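Local coordinates for halohydrin epoxidase A (Corynebacterium sp., PDB 4Z9F), which probably catalyses the reversible loss of hydrogen halide from vicinal halohydrins to form epoxides, at residues L121-S135 / R167-F179. The protein carries 1 engineered substitution. Sequence-based numbering, arbitrary orientation.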
loop_
_atom_site.group_PDB
_atom_site.type_symbol
_atom_site.label_atom_id
_atom_site.label_comp_id
_atom_site.label_asym_id
_atom_site.label_seq_id
_atom_site.Cartn_x
_atom_site.Cartn_y
_atom_site.Cartn_z
ATOM N N LEU C 121 -14.719 20.614 -18.260
ATOM C CA LEU C 121 -13.554 20.985 -17.458
ATOM C C LEU C 121 -12.297 21.103 -18.320
ATOM O O LEU C 121 -11.463 21.986 -18.094
ATOM C CB LEU C 121 -13.357 19.961 -16.338
ATOM C CG LEU C 121 -13.888 20.337 -14.953
ATOM C CD1 LEU C 121 -15.314 20.788 -15.004
ATOM C CD2 LEU C 121 -13.739 19.163 -13.995
ATOM N N ARG C 122 -12.134 20.221 -19.310
ATOM C CA ARG C 122 -10.988 20.354 -20.208
ATOM C C ARG C 122 -11.070 21.649 -21.004
ATOM O O ARG C 122 -10.084 22.384 -21.118
ATOM C CB ARG C 122 -10.892 19.155 -21.155
ATOM C CG ARG C 122 -9.822 19.366 -22.239
ATOM C CD ARG C 122 -9.223 18.065 -22.720
ATOM N NE ARG C 122 -10.271 17.142 -23.118
ATOM C CZ ARG C 122 -10.449 15.926 -22.621
ATOM N NH1 ARG C 122 -11.456 15.196 -23.062
ATOM N NH2 ARG C 122 -9.632 15.435 -21.696
ATOM N N ALA C 123 -12.250 21.946 -21.558
ATOM C CA ALA C 123 -12.412 23.156 -22.365
ATOM C C ALA C 123 -12.100 24.414 -21.559
ATOM O O ALA C 123 -11.533 25.377 -22.089
ATOM C CB ALA C 123 -13.829 23.222 -22.938
ATOM N N ALA C 124 -12.453 24.431 -20.279
ATOM C CA ALA C 124 -12.176 25.619 -19.488
ATOM C C ALA C 124 -10.739 25.682 -19.000
ATOM O O ALA C 124 -10.380 26.651 -18.326
ATOM C CB ALA C 124 -13.133 25.707 -18.293
ATOM N N GLY C 125 -9.916 24.684 -19.310
ATOM C CA GLY C 125 -8.519 24.714 -18.919
ATOM C C GLY C 125 -8.213 24.099 -17.572
ATOM O O GLY C 125 -7.195 24.458 -16.963
ATOM N N GLY C 126 -9.067 23.212 -17.076
ATOM C CA GLY C 126 -8.770 22.410 -15.906
ATOM C C GLY C 126 -9.637 22.782 -14.716
ATOM O O GLY C 126 -10.429 23.729 -14.742
ATOM N N ALA C 127 -9.444 22.006 -13.647
ATOM C CA ALA C 127 -10.205 22.140 -12.413
ATOM C C ALA C 127 -9.690 21.123 -11.406
ATOM O O ALA C 127 -8.823 20.305 -11.732
ATOM C CB ALA C 127 -11.704 21.924 -12.630
ATOM N N SER C 128 -10.215 21.169 -10.188
ATOM C CA SER C 128 -9.948 20.143 -9.190
ATOM C C SER C 128 -11.216 19.339 -8.948
ATOM O O SER C 128 -12.315 19.893 -8.843
ATOM C CB SER C 128 -9.449 20.753 -7.876
ATOM O OG SER C 128 -8.240 21.462 -8.057
ATOM N N VAL C 129 -11.068 18.023 -8.891
ATOM C CA VAL C 129 -12.163 17.128 -8.592
ATOM C C VAL C 129 -11.707 16.341 -7.371
ATOM O O VAL C 129 -10.739 15.569 -7.452
ATOM C CB VAL C 129 -12.510 16.213 -9.776
ATOM C CG1 VAL C 129 -13.756 15.409 -9.494
ATOM C CG2 VAL C 129 -12.692 17.039 -11.070
ATOM N N ILE C 130 -12.362 16.581 -6.235
ATOM C CA ILE C 130 -11.983 15.992 -4.954
ATOM C C ILE C 130 -13.068 15.011 -4.553
ATOM O O ILE C 130 -14.230 15.399 -4.384
ATOM C CB ILE C 130 -11.790 17.070 -3.879
ATOM C CG1 ILE C 130 -10.710 18.049 -4.323
ATOM C CG2 ILE C 130 -11.415 16.430 -2.543
ATOM C CD1 ILE C 130 -10.755 19.346 -3.614
ATOM N N PHE C 131 -12.697 13.742 -4.401
ATOM C CA PHE C 131 -13.642 12.697 -4.048
ATOM C C PHE C 131 -13.546 12.436 -2.551
ATOM O O PHE C 131 -12.458 12.150 -2.036
ATOM C CB PHE C 131 -13.365 11.420 -4.842
ATOM C CG PHE C 131 -13.670 11.547 -6.306
ATOM C CD1 PHE C 131 -12.762 12.141 -7.176
ATOM C CD2 PHE C 131 -14.860 11.052 -6.818
ATOM C CE1 PHE C 131 -13.043 12.244 -8.542
ATOM C CE2 PHE C 131 -15.152 11.167 -8.182
ATOM C CZ PHE C 131 -14.241 11.758 -9.039
ATOM N N ILE C 132 -14.668 12.565 -1.849
ATOM C CA ILE C 132 -14.717 12.190 -0.440
ATOM C C ILE C 132 -15.092 10.721 -0.378
ATOM O O ILE C 132 -16.182 10.329 -0.808
ATOM C CB ILE C 132 -15.712 13.051 0.354
ATOM C CG1 ILE C 132 -15.578 14.529 -0.015
ATOM C CG2 ILE C 132 -15.503 12.828 1.865
ATOM C CD1 ILE C 132 -14.303 15.239 0.430
ATOM N N THR C 133 -14.173 9.901 0.138
ATOM C CA THR C 133 -14.371 8.460 0.151
ATOM C C THR C 133 -14.409 8.012 1.607
ATOM O O THR C 133 -15.300 8.424 2.359
ATOM C CB THR C 133 -13.274 7.758 -0.666
ATOM O OG1 THR C 133 -11.982 7.971 -0.076
ATOM C CG2 THR C 133 -13.251 8.337 -2.093
ATOM N N SER C 134 -13.431 7.226 2.034
ATOM C CA SER C 134 -13.441 6.712 3.397
ATOM C C SER C 134 -12.074 6.114 3.674
ATOM O O SER C 134 -11.350 5.747 2.746
ATOM C CB SER C 134 -14.523 5.654 3.594
ATOM O OG SER C 134 -14.398 5.079 4.884
ATOM N N SER C 135 -11.733 5.996 4.960
ATOM C CA SER C 135 -10.502 5.287 5.290
ATOM C C SER C 135 -10.516 3.877 4.717
ATOM O O SER C 135 -9.461 3.349 4.337
ATOM C CB SER C 135 -10.294 5.245 6.807
ATOM O OG SER C 135 -11.263 4.423 7.424
ATOM N N ARG C 167 -2.916 15.852 -17.325
ATOM C CA ARG C 167 -2.308 16.605 -18.416
ATOM C C ARG C 167 -3.238 17.709 -18.904
ATOM O O ARG C 167 -2.768 18.744 -19.392
ATOM C CB ARG C 167 -1.928 15.667 -19.565
ATOM C CG ARG C 167 -0.914 16.288 -20.535
ATOM C CD ARG C 167 0.412 16.636 -19.847
ATOM N NE ARG C 167 1.101 15.456 -19.324
ATOM C CZ ARG C 167 1.947 14.696 -20.020
ATOM N NH1 ARG C 167 2.223 14.985 -21.287
ATOM N NH2 ARG C 167 2.514 13.639 -19.452
ATOM N N ASP C 168 -4.550 17.504 -18.781
ATOM C CA ASP C 168 -5.540 18.537 -19.074
ATOM C C ASP C 168 -5.640 19.587 -17.975
ATOM O O ASP C 168 -6.469 20.499 -18.084
ATOM C CB ASP C 168 -6.924 17.905 -19.271
ATOM C CG ASP C 168 -6.972 16.930 -20.432
ATOM O OD1 ASP C 168 -6.388 17.235 -21.492
ATOM O OD2 ASP C 168 -7.607 15.857 -20.284
ATOM N N GLY C 169 -4.843 19.479 -16.913
ATOM C CA GLY C 169 -5.028 20.353 -15.772
ATOM C C GLY C 169 -6.243 20.032 -14.927
ATOM O O GLY C 169 -6.675 20.880 -14.138
ATOM N N ILE C 170 -6.826 18.848 -15.087
ATOM C CA ILE C 170 -7.973 18.410 -14.296
ATOM C C ILE C 170 -7.389 17.517 -13.206
ATOM O O ILE C 170 -6.996 16.386 -13.486
ATOM C CB ILE C 170 -8.999 17.655 -15.150
ATOM C CG1 ILE C 170 -9.524 18.537 -16.295
ATOM C CG2 ILE C 170 -10.137 17.159 -14.295
ATOM C CD1 ILE C 170 -10.274 17.752 -17.382
ATOM N N LEU C 171 -7.301 18.028 -11.971
ATOM C CA LEU C 171 -6.507 17.397 -10.913
ATOM C C LEU C 171 -7.419 16.655 -9.940
ATOM O O LEU C 171 -8.270 17.274 -9.289
ATOM C CB LEU C 171 -5.674 18.448 -10.175
ATOM C CG LEU C 171 -4.876 19.383 -11.082
ATOM C CD1 LEU C 171 -4.109 20.370 -10.253
ATOM C CD2 LEU C 171 -3.929 18.585 -11.960
ATOM N N LEU C 172 -7.242 15.330 -9.848
ATOM C CA LEU C 172 -8.110 14.466 -9.062
ATOM C C LEU C 172 -7.432 14.092 -7.747
ATOM O O LEU C 172 -6.207 13.916 -7.699
ATOM C CB LEU C 172 -8.476 13.196 -9.842
ATOM C CG LEU C 172 -9.726 13.256 -10.734
ATOM C CD1 LEU C 172 -9.674 14.354 -11.806
ATOM C CD2 LEU C 172 -10.016 11.895 -11.364
ATOM N N TYR C 173 -8.233 13.984 -6.681
ATOM C CA TYR C 173 -7.737 13.584 -5.365
ATOM C C TYR C 173 -8.820 12.789 -4.654
ATOM O O TYR C 173 -10.011 12.942 -4.931
ATOM C CB TYR C 173 -7.359 14.769 -4.464
ATOM C CG TYR C 173 -6.526 15.861 -5.095
ATOM C CD1 TYR C 173 -5.140 15.879 -4.944
ATOM C CD2 TYR C 173 -7.123 16.882 -5.829
ATOM C CE1 TYR C 173 -4.372 16.869 -5.514
ATOM C CE2 TYR C 173 -6.367 17.884 -6.396
ATOM C CZ TYR C 173 -4.991 17.870 -6.243
ATOM O OH TYR C 173 -4.228 18.870 -6.801
ATOM N N ALA C 174 -8.398 11.948 -3.713
ATOM C CA ALA C 174 -9.324 11.254 -2.832
ATOM C C ALA C 174 -8.975 11.575 -1.388
ATOM O O ALA C 174 -7.801 11.615 -1.015
ATOM C CB ALA C 174 -9.303 9.738 -3.062
ATOM N N ILE C 175 -9.995 11.848 -0.587
ATOM C CA ILE C 175 -9.833 12.024 0.847
ATOM C C ILE C 175 -10.548 10.874 1.534
ATOM O O ILE C 175 -11.684 10.532 1.171
ATOM C CB ILE C 175 -10.367 13.386 1.320
ATOM C CG1 ILE C 175 -9.671 14.510 0.556
ATOM C CG2 ILE C 175 -10.155 13.540 2.826
ATOM C CD1 ILE C 175 -10.189 15.903 0.871
ATOM N N GLY C 176 -9.863 10.245 2.495
ATOM C CA GLY C 176 -10.400 9.109 3.205
ATOM C C GLY C 176 -10.554 9.399 4.684
ATOM O O GLY C 176 -9.640 9.174 5.490
ATOM N N PRO C 177 -11.717 9.918 5.068
ATOM C CA PRO C 177 -11.926 10.309 6.466
ATOM C C PRO C 177 -12.292 9.130 7.354
ATOM O O PRO C 177 -12.874 8.138 6.913
ATOM C CB PRO C 177 -13.096 11.308 6.396
ATOM C CG PRO C 177 -13.391 11.515 4.916
ATOM C CD PRO C 177 -12.855 10.297 4.213
ATOM N N ASN C 178 -11.939 9.280 8.631
ATOM C CA ASN C 178 -12.469 8.508 9.752
ATOM C C ASN C 178 -12.277 9.369 10.993
ATOM O O ASN C 178 -11.409 10.244 11.026
ATOM C CB ASN C 178 -11.772 7.141 9.913
ATOM C CG ASN C 178 -12.616 6.130 10.701
ATOM O OD1 ASN C 178 -13.739 6.428 11.138
ATOM N ND2 ASN C 178 -12.075 4.920 10.883
ATOM N N PHE C 179 -13.099 9.117 12.015
ATOM C CA PHE C 179 -13.066 9.925 13.232
ATOM C C PHE C 179 -13.121 11.410 12.905
ATOM O O PHE C 179 -12.444 12.234 13.514
ATOM C CB PHE C 179 -11.841 9.575 14.069
ATOM C CG PHE C 179 -11.821 8.135 14.495
ATOM C CD1 PHE C 179 -10.975 7.226 13.886
ATOM C CD2 PHE C 179 -12.679 7.691 15.488
ATOM C CE1 PHE C 179 -10.964 5.903 14.280
ATOM C CE2 PHE C 179 -12.669 6.362 15.889
ATOM C CZ PHE C 179 -11.814 5.473 15.284
HETATM O O HOH W 1 -7.445 21.590 -20.545
HETATM O O HOH W 2 -5.757 21.113 -7.379
#
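The Phe131 ring takes Tyr173 O at its edge, in the ring plane, 3.6 Å from CD1, and farther along the same rim CE1 reaches Leu172 CG at 4.1 Å. On the other side of the sheet Ser128 OG lies near the plane of the Tyr173 ring, at its edge, while Ile130 CG1 approaches CD2 obliquely. Ahead of the strands, Arg122 at the end of helix 96-123 forms a salt bridge with Asp168 in the turn before strand 170-177. The guanidinium holds Asp168 OD2 in its plane, yet the carboxylate is turned 65° to it, so NH2 meets OD2 from above, at a very short 2.5 Å and with a bent N-H...O (139°). The bend at chi3 (52°) swings the arginine tip round to this aspartate.

Beyond this end, strands 127-132 and 170-177 run parallel, Leu171, Tyr173 and Ile175 each donating to one residue and accepting from the residue two further on. Val129 lies beside Leu172, pointing the same way, and Phe131 slants across Leu172 on the face under helix 147-165; Ile130 CG2 meets Ile175 CD1 at 3.7 Å on the face toward helix 213-224. Just past strand 127-132, Thr133 grips Ile175 O twice, by N at 2.8 Å almost in line with the carbonyl and by OG1 from above its plane.

These neighbouring strands are joined by the right-handed beta-alpha-beta crossover through helix 147-165 in a Rossmann-type sheet. Backbone bonds fix their register between apolar layers; water satisfies Ser128 OG and Tyr173 OH, buried Ser134 N lacks a partner, and Arg122 bridges Asp168 and Glu92 of the third subunit.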